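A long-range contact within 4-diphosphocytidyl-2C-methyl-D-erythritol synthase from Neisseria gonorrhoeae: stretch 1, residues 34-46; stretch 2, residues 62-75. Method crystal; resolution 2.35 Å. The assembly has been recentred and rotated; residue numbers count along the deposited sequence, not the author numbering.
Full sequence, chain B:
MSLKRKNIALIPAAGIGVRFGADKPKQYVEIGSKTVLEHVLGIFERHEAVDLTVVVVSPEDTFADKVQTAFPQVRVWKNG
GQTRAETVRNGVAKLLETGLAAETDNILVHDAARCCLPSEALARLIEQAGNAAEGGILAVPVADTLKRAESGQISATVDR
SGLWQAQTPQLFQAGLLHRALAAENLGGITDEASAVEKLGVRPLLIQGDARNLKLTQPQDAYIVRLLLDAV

Stretch 1, residues 34-46: KTVLEHVLGIFER
Stretch 2, residues 62-75: TFADKVQTAFPQVR

Residues 36-45 form one helix and a second helix runs through to Ala70; they run in broadly the same direction, crossing at -33° with axes 10.9 Å apart at closest approach. Along the register, CA atoms of Glu38 and Val67 lie 6.9 Å apart, those of Leu41 and Phe71 8.1 Å, and those of Glu45 and Val74 8.1 Å. Phe71 (phi/psi -128/79) leaves helical geometry and opens a type I turn to Val74, which Gln68 braces by donating NE2 to Val74 O at 2.7 Å.

No direct hydrogen bond joins the stretches; most of the contact is side-chain packing. Leu41 (m, t) suits the centre because its branched end reaches several partners: CD1 lies 3.4 Å from Val67 CG1 and 3.8 Å from Phe71 CD1, and Leu41 also meets Val74, its CD2 4.2 Å from Val74 CG1. Leu41 CB sits over one face of the Phe71 ring (chi1 m, chi2 95°), 4.0 Å from the centroid, a CH-pi contact. Val67 (t) offers a methyl, CG1, to Leu41 and also to Leu37, whose CD2 is 4.4 Å from Val67 CG1.

Thr35 (p) caps its helix, OG1 weakly accepting from Glu38 N (3.4 Å) and donating to Glu38 OE2 (3.0 Å), leaving its methyl CG2 3.3 Å from CE2 of Phe63 (t). At the other end, Glu45 (m, m) combines aliphatic packing, CG 4.1 Å from Phe71 CD2, with a polar tip: a water bridges Glu45 OE2 (3.0 Å) and Gln73 N (2.8 Å).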

ATOM      1  N   LYS B  34      25.459   3.924   0.151  1.00 63.02           N
ATOM      2  CA  LYS B  34      25.349   2.754  -0.719  1.00 59.92           C
ATOM      3  C   LYS B  34      24.239   2.909  -1.751  1.00 57.40           C
ATOM      4  O   LYS B  34      23.265   3.623  -1.528  1.00 57.01           O
ATOM      5  CB  LYS B  34      24.981   1.521   0.152  1.00 59.57           C
ATOM      6  CG  LYS B  34      26.066   1.004   1.052  1.00 63.20           C
ATOM      7  CD  LYS B  34      25.579   0.694   2.457  1.00 68.03           C
ATOM      8  CE  LYS B  34      24.461  -0.329   2.460  1.00 71.78           C
ATOM      9  NZ  LYS B  34      24.023  -0.723   3.832  1.00 74.43           N
ATOM     10  N   THR B  35      24.356   2.224  -2.883  1.00 54.48           N
ATOM     11  CA  THR B  35      23.283   2.238  -3.867  1.00 51.68           C
ATOM     12  C   THR B  35      22.127   1.379  -3.321  1.00 49.75           C
ATOM     13  O   THR B  35      22.298   0.694  -2.310  1.00 48.06           O
ATOM     14  CB  THR B  35      23.723   1.690  -5.228  1.00 53.31           C
ATOM     15  OG1 THR B  35      24.544   0.518  -5.054  1.00 55.01           O
ATOM     16  CG2 THR B  35      24.513   2.739  -6.002  1.00 52.87           C
ATOM     17  N   VAL B  36      20.972   1.448  -3.974  1.00 48.16           N
ATOM     18  CA  VAL B  36      19.804   0.646  -3.580  1.00 45.57           C
ATOM     19  C   VAL B  36      20.186  -0.840  -3.709  1.00 43.41           C
ATOM     20  O   VAL B  36      20.001  -1.621  -2.803  1.00 42.45           O
ATOM     21  CB  VAL B  36      18.578   0.916  -4.458  1.00 45.02           C
ATOM     22  CG1 VAL B  36      17.299   0.330  -3.876  1.00 40.61           C
ATOM     23  CG2 VAL B  36      18.401   2.412  -4.710  1.00 45.67           C
ATOM     24  N   LEU B  37      20.817  -1.197  -4.824  1.00 43.76           N
ATOM     25  CA  LEU B  37      21.253  -2.550  -5.042  1.00 45.95           C
ATOM     26  C   LEU B  37      22.165  -3.062  -3.927  1.00 46.13           C
ATOM     27  O   LEU B  37      21.827  -4.065  -3.288  1.00 45.82           O
ATOM     28  CB  LEU B  37      21.943  -2.760  -6.395  1.00 47.26           C
ATOM     29  CG  LEU B  37      22.128  -4.264  -6.726  1.00 49.93           C
ATOM     30  CD1 LEU B  37      20.773  -4.966  -6.674  1.00 49.72           C
ATOM     31  CD2 LEU B  37      22.732  -4.444  -8.105  1.00 47.63           C
ATOM     32  N   GLU B  38      23.203  -2.285  -3.584  1.00 45.63           N
ATOM     33  CA  GLU B  38      24.120  -2.692  -2.523  1.00 44.46           C
ATOM     34  C   GLU B  38      23.383  -2.865  -1.207  1.00 42.26           C
ATOM     35  O   GLU B  38      23.784  -3.660  -0.376  1.00 43.31           O
ATOM     36  CB  GLU B  38      25.258  -1.706  -2.355  1.00 46.13           C
ATOM     37  CG  GLU B  38      26.362  -1.815  -3.384  1.00 50.87           C
ATOM     38  CD  GLU B  38      27.397  -0.703  -3.162  1.00 54.30           C
ATOM     39  OE1 GLU B  38      28.277  -0.853  -2.304  1.00 53.89           O
ATOM     40  OE2 GLU B  38      27.267   0.329  -3.863  1.00 56.89           O
ATOM     41  N   HIS B  39      22.333  -2.072  -1.000  1.00 41.33           N
ATOM     42  CA  HIS B  39      21.516  -2.213   0.190  1.00 41.19           C
ATOM     43  C   HIS B  39      20.771  -3.567   0.147  1.00 40.84           C
ATOM     44  O   HIS B  39      20.611  -4.184   1.193  1.00 40.30           O
ATOM     45  CB  HIS B  39      20.468  -1.122   0.298  1.00 42.89           C
ATOM     46  CG  HIS B  39      20.968   0.141   0.917  1.00 46.33           C
ATOM     47  ND1 HIS B  39      21.261   0.226   2.265  1.00 45.98           N
ATOM     48  CD2 HIS B  39      21.216   1.360   0.377  1.00 44.64           C
ATOM     49  CE1 HIS B  39      21.668   1.460   2.527  1.00 45.91           C
ATOM     50  NE2 HIS B  39      21.648   2.158   1.406  1.00 46.45           N
ATOM     51  N   VAL B  40      20.262  -3.922  -1.037  1.00 38.38           N
ATOM     52  CA  VAL B  40      19.539  -5.178  -1.182  1.00 37.89           C
ATOM     53  C   VAL B  40      20.463  -6.402  -1.005  1.00 35.61           C
ATOM     54  O   VAL B  40      20.071  -7.375  -0.359  1.00 32.22           O
ATOM     55  CB  VAL B  40      18.757  -5.309  -2.490  1.00 37.81           C
ATOM     56  CG1 VAL B  40      18.325  -6.787  -2.699  1.00 43.73           C
ATOM     57  CG2 VAL B  40      17.455  -4.512  -2.424  1.00 39.98           C
ATOM     58  N   LEU B  41      21.671  -6.344  -1.537  1.00 33.43           N
ATOM     59  CA  LEU B  41      22.600  -7.465  -1.418  1.00 35.50           C
ATOM     60  C   LEU B  41      22.972  -7.724   0.036  1.00 36.83           C
ATOM     61  O   LEU B  41      23.100  -8.884   0.457  1.00 35.96           O
ATOM     62  CB  LEU B  41      23.852  -7.231  -2.250  1.00 32.28           C
ATOM     63  CG  LEU B  41      23.630  -7.212  -3.758  1.00 33.60           C
ATOM     64  CD1 LEU B  41      24.928  -6.898  -4.474  1.00 31.56           C
ATOM     65  CD2 LEU B  41      23.064  -8.563  -4.247  1.00 30.26           C
ATOM     66  N   GLY B  42      23.026  -6.624   0.784  1.00 36.63           N
ATOM     67  CA  GLY B  42      23.338  -6.599   2.181  1.00 35.04           C
ATOM     68  C   GLY B  42      22.372  -7.408   3.009  1.00 36.12           C
ATOM     69  O   GLY B  42      22.769  -8.050   4.000  1.00 36.97           O
ATOM     70  N   ILE B  43      21.101  -7.395   2.653  1.00 35.34           N
ATOM     71  CA  ILE B  43      20.097  -8.151   3.412  1.00 34.44           C
ATOM     72  C   ILE B  43      20.275  -9.653   3.259  1.00 34.60           C
ATOM     73  O   ILE B  43      20.095 -10.396   4.217  1.00 33.17           O
ATOM     74  CB  ILE B  43      18.688  -7.720   2.962  1.00 32.72           C
ATOM     75  CG1 ILE B  43      18.498  -6.209   3.317  1.00 34.24           C
ATOM     76  CG2 ILE B  43      17.603  -8.540   3.617  1.00 25.14           C
ATOM     77  CD1 ILE B  43      17.277  -5.640   2.533  1.00 37.32           C
ATOM     78  N   PHE B  44      20.610 -10.160   2.078  1.00 34.71           N
ATOM     79  CA  PHE B  44      20.781 -11.579   1.850  1.00 36.58           C
ATOM     80  C   PHE B  44      22.136 -12.112   2.307  1.00 39.23           C
ATOM     81  O   PHE B  44      22.214 -13.163   2.974  1.00 35.84           O
ATOM     82  CB  PHE B  44      20.572 -11.910   0.354  1.00 32.59           C
ATOM     83  CG  PHE B  44      19.154 -11.645  -0.094  1.00 36.95           C
ATOM     84  CD1 PHE B  44      18.148 -12.562   0.070  1.00 33.51           C
ATOM     85  CD2 PHE B  44      18.837 -10.419  -0.689  1.00 36.72           C
ATOM     86  CE1 PHE B  44      16.848 -12.280  -0.303  1.00 36.80           C
ATOM     87  CE2 PHE B  44      17.552 -10.141  -1.084  1.00 36.81           C
ATOM     88  CZ  PHE B  44      16.548 -11.067  -0.912  1.00 38.48           C
ATOM     89  N   GLU B  45      23.223 -11.388   1.987  1.00 40.44           N
ATOM     90  CA  GLU B  45      24.555 -11.782   2.393  1.00 42.55           C
ATOM     91  C   GLU B  45      24.707 -11.900   3.894  1.00 42.76           C
ATOM     92  O   GLU B  45      25.468 -12.783   4.340  1.00 41.93           O
ATOM     93  CB  GLU B  45      25.636 -10.911   1.781  1.00 46.68           C
ATOM     94  CG  GLU B  45      25.692 -11.126   0.243  1.00 50.70           C
ATOM     95  CD  GLU B  45      26.643 -12.274  -0.073  1.00 51.66           C
ATOM     96  OE1 GLU B  45      26.261 -13.219  -0.791  1.00 47.23           O
ATOM     97  OE2 GLU B  45      27.800 -12.209   0.409  1.00 54.31           O
ATOM     98  N   ARG B  46      23.924 -11.181   4.690  1.00 42.12           N
ATOM     99  CA  ARG B  46      24.009 -11.321   6.135  1.00 43.64           C
ATOM    100  C   ARG B  46      23.022 -12.307   6.719  1.00 43.50           C
ATOM    101  O   ARG B  46      22.936 -12.467   7.956  1.00 44.87           O
ATOM    102  CB  ARG B  46      23.841  -9.949   6.810  1.00 46.47           C
ATOM    103  CG  ARG B  46      22.447  -9.603   7.262  1.00 51.13           C
ATOM    104  CD  ARG B  46      22.447  -8.374   8.202  1.00 55.62           C
ATOM    105  NE  ARG B  46      22.224  -7.152   7.425  1.00 58.85           N
ATOM    106  CZ  ARG B  46      23.055  -6.623   6.545  1.00 59.69           C
ATOM    107  NH1 ARG B  46      24.242  -7.181   6.286  1.00 64.36           N
ATOM    108  NH2 ARG B  46      22.708  -5.541   5.864  1.00 56.42           N
ATOM    109  N   THR B  62      27.768  -1.189 -16.468  1.00 58.92           N
ATOM    110  CA  THR B  62      29.123  -0.993 -16.010  1.00 58.75           C
ATOM    111  C   THR B  62      29.236  -0.837 -14.508  1.00 59.14           C
ATOM    112  O   THR B  62      30.119  -1.500 -13.907  1.00 59.72           O
ATOM    113  CB  THR B  62      29.834   0.182 -16.723  1.00 59.49           C
ATOM    114  OG1 THR B  62      29.029   1.380 -16.650  1.00 61.16           O
ATOM    115  CG2 THR B  62      30.082  -0.175 -18.184  1.00 55.65           C
ATOM    116  N   PHE B  63      28.264  -0.197 -13.848  1.00 58.51           N
ATOM    117  CA  PHE B  63      28.324  -0.001 -12.400  1.00 60.04           C
ATOM    118  C   PHE B  63      28.313  -1.340 -11.656  1.00 60.31           C
ATOM    119  O   PHE B  63      28.826  -1.405 -10.535  1.00 60.15           O
ATOM    120  CB  PHE B  63      27.280   0.938 -11.837  1.00 61.97           C
ATOM    121  CG  PHE B  63      27.412   1.288 -10.376  1.00 63.76           C
ATOM    122  CD1 PHE B  63      28.494   2.027  -9.913  1.00 64.94           C
ATOM    123  CD2 PHE B  63      26.453   0.907  -9.453  1.00 62.60           C
ATOM    124  CE1 PHE B  63      28.628   2.350  -8.571  1.00 63.33           C
ATOM    125  CE2 PHE B  63      26.582   1.222  -8.114  1.00 62.86           C
ATOM    126  CZ  PHE B  63      27.671   1.942  -7.665  1.00 62.30           C
ATOM    127  N   ALA B  64      27.811  -2.369 -12.317  1.00 60.08           N
ATOM    128  CA  ALA B  64      27.760  -3.724 -11.840  1.00 60.00           C
ATOM    129  C   ALA B  64      29.144  -4.257 -11.462  1.00 59.00           C
ATOM    130  O   ALA B  64      29.244  -4.930 -10.431  1.00 57.99           O
ATOM    131  CB  ALA B  64      27.074  -4.622 -12.859  1.00 61.86           C
ATOM    132  N   ASP B  65      30.193  -3.895 -12.186  1.00 58.78           N
ATOM    133  CA  ASP B  65      31.565  -4.278 -11.874  1.00 57.93           C
ATOM    134  C   ASP B  65      31.947  -3.779 -10.480  1.00 56.78           C
ATOM    135  O   ASP B  65      32.562  -4.463  -9.671  1.00 56.05           O
ATOM    136  CB  ASP B  65      32.551  -3.692 -12.880  1.00 62.86           C
ATOM    137  CG  ASP B  65      32.348  -4.140 -14.300  1.00 67.86           C
ATOM    138  OD1 ASP B  65      31.197  -4.416 -14.705  1.00 70.96           O
ATOM    139  OD2 ASP B  65      33.342  -4.217 -15.064  1.00 70.56           O
ATOM    140  N   LYS B  66      31.532  -2.545 -10.170  1.00 56.65           N
ATOM    141  CA  LYS B  66      31.827  -1.997  -8.847  1.00 57.29           C
ATOM    142  C   LYS B  66      31.117  -2.810  -7.768  1.00 55.70           C
ATOM    143  O   LYS B  66      31.687  -3.059  -6.702  1.00 55.38           O
ATOM    144  CB  LYS B  66      31.490  -0.519  -8.749  1.00 60.48           C
ATOM    145  CG  LYS B  66      32.372   0.373  -9.621  1.00 66.01           C
ATOM    146  CD  LYS B  66      32.066   1.858  -9.405  1.00 67.35           C
ATOM    147  CE  LYS B  66      32.868   2.707 -10.390  1.00 70.60           C
ATOM    148  NZ  LYS B  66      33.320   3.993  -9.793  1.00 71.74           N
ATOM    149  N   VAL B  67      29.891  -3.248  -8.060  1.00 53.50           N
ATOM    150  CA  VAL B  67      29.107  -4.054  -7.113  1.00 50.09           C
ATOM    151  C   VAL B  67      29.852  -5.345  -6.791  1.00 47.95           C
ATOM    152  O   VAL B  67      30.059  -5.734  -5.653  1.00 45.65           O
ATOM    153  CB  VAL B  67      27.723  -4.393  -7.687  1.00 50.65           C
ATOM    154  CG1 VAL B  67      26.872  -5.173  -6.694  1.00 50.27           C
ATOM    155  CG2 VAL B  67      26.976  -3.121  -8.092  1.00 52.04           C
ATOM    156  N   GLN B  68      30.442  -5.939  -7.839  1.00 47.94           N
ATOM    157  CA  GLN B  68      31.187  -7.159  -7.672  1.00 49.34           C
ATOM    158  C   GLN B  68      32.325  -7.059  -6.676  1.00 48.84           C
ATOM    159  O   GLN B  68      32.536  -8.015  -5.916  1.00 48.29           O
ATOM    160  CB  GLN B  68      31.665  -7.747  -9.003  1.00 49.77           C
ATOM    161  CG  GLN B  68      32.405  -9.081  -8.787  1.00 49.64           C
ATOM    162  CD  GLN B  68      31.482 -10.240  -8.479  1.00 50.72           C
ATOM    163  OE1 GLN B  68      31.010 -10.958  -9.359  1.00 45.85           O
ATOM    164  NE2 GLN B  68      31.196 -10.455  -7.185  1.00 49.34           N
ATOM    165  N   THR B  69      33.051  -5.933  -6.667  1.00 47.84           N
ATOM    166  CA  THR B  69      34.174  -5.740  -5.740  1.00 44.25           C
ATOM    167  C   THR B  69      33.706  -5.542  -4.330  1.00 44.09           C
ATOM    168  O   THR B  69      34.417  -5.786  -3.355  1.00 46.68           O
ATOM    169  CB  THR B  69      35.001  -4.511  -6.171  1.00 45.10           C
ATOM    170  OG1 THR B  69      35.836  -4.883  -7.280  1.00 48.46           O
ATOM    171  CG2 THR B  69      35.829  -3.911  -5.088  1.00 39.82           C
ATOM    172  N   ALA B  70      32.482  -5.058  -4.106  1.00 41.77           N
ATOM    173  CA  ALA B  70      32.090  -4.913  -2.690  1.00 42.45           C
ATOM    174  C   ALA B  70      31.554  -6.231  -2.121  1.00 41.41           C
ATOM    175  O   ALA B  70      31.501  -6.391  -0.884  1.00 39.92           O
ATOM    176  CB  ALA B  70      31.073  -3.794  -2.565  1.00 45.62           C
ATOM    177  N   PHE B  71      31.083  -7.121  -2.988  1.00 37.75           N
ATOM    178  CA  PHE B  71      30.527  -8.420  -2.607  1.00 37.73           C
ATOM    179  C   PHE B  71      31.194  -9.554  -3.394  1.00 37.00           C
ATOM    180  O   PHE B  71      30.707 -10.080  -4.411  1.00 36.11           O
ATOM    181  CB  PHE B  71      28.999  -8.410  -2.843  1.00 33.37           C
ATOM    182  CG  PHE B  71      28.248  -7.491  -1.914  1.00 31.94           C
ATOM    183  CD1 PHE B  71      27.931  -6.193  -2.328  1.00 34.27           C
ATOM    184  CD2 PHE B  71      27.913  -7.852  -0.641  1.00 31.87           C
ATOM    185  CE1 PHE B  71      27.299  -5.308  -1.490  1.00 32.12           C
ATOM    186  CE2 PHE B  71      27.273  -6.974   0.211  1.00 32.32           C
ATOM    187  CZ  PHE B  71      26.966  -5.694  -0.208  1.00 32.26           C
ATOM    188  N   PRO B  72      32.402  -9.948  -2.966  1.00 34.86           N
ATOM    189  CA  PRO B  72      33.177 -10.960  -3.649  1.00 34.09           C
ATOM    190  C   PRO B  72      32.470 -12.293  -3.767  1.00 32.55           C
ATOM    191  O   PRO B  72      32.553 -12.969  -4.811  1.00 31.05           O
ATOM    192  CB  PRO B  72      34.496 -10.995  -2.895  1.00 32.89           C
ATOM    193  CG  PRO B  72      34.174 -10.477  -1.542  1.00 34.19           C
ATOM    194  CD  PRO B  72      33.076  -9.460  -1.749  1.00 33.94           C
ATOM    195  N   GLN B  73      31.657 -12.683  -2.795  1.00 30.74           N
ATOM    196  CA  GLN B  73      30.937 -13.943  -2.941  1.00 35.76           C
ATOM    197  C   GLN B  73      29.683 -13.869  -3.786  1.00 36.54           C
ATOM    198  O   GLN B  73      29.175 -14.916  -4.227  1.00 37.66           O
ATOM    199  CB  GLN B  73      30.644 -14.581  -1.569  1.00 37.79           C
ATOM    200  CG  GLN B  73      31.867 -15.344  -1.059  1.00 34.70           C
ATOM    201  CD  GLN B  73      31.742 -15.762   0.378  1.00 36.81           C
ATOM    202  OE1 GLN B  73      30.974 -15.204   1.159  1.00 40.55           O
ATOM    203  NE2 GLN B  73      32.559 -16.744   0.756  1.00 34.00           N
ATOM    204  N   VAL B  74      29.126 -12.685  -4.028  1.00 35.47           N
ATOM    205  CA  VAL B  74      27.942 -12.572  -4.885  1.00 33.45           C
ATOM    206  C   VAL B  74      28.310 -12.813  -6.335  1.00 34.38           C
ATOM    207  O   VAL B  74      29.376 -12.448  -6.818  1.00 33.22           O
ATOM    208  CB  VAL B  74      27.340 -11.160  -4.717  1.00 30.03           C
ATOM    209  CG1 VAL B  74      26.304 -10.843  -5.776  1.00 26.06           C
ATOM    210  CG2 VAL B  74      26.791 -11.000  -3.331  1.00 25.56           C
ATOM    211  N   ARG B  75      27.415 -13.471  -7.096  1.00 36.84           N
ATOM    212  CA  ARG B  75      27.756 -13.723  -8.506  1.00 37.94           C
ATOM    213  C   ARG B  75      27.067 -12.731  -9.416  1.00 39.91           C
ATOM    214  O   ARG B  75      25.835 -12.663  -9.423  1.00 40.77           O
ATOM    215  CB  ARG B  75      27.374 -15.155  -8.860  1.00 43.04           C
ATOM    216  CG  ARG B  75      27.987 -16.149  -7.838  1.00 40.24           C
ATOM    217  CD  ARG B  75      28.654 -17.259  -8.665  1.00 40.31           C
ATOM    218  NE  ARG B  75      29.052 -18.363  -7.765  1.00 36.90           N
ATOM    219  CZ  ARG B  75      29.920 -19.273  -8.195  1.00 34.84           C
ATOM    220  NH1 ARG B  75      30.386 -19.182  -9.424  1.00 31.17           N
ATOM    221  NH2 ARG B  75      30.281 -20.264  -7.406  1.00 35.47           N
TER
HETATM  222  O   HOH W   1      30.495 -11.402  -0.652  1.00 42.30           O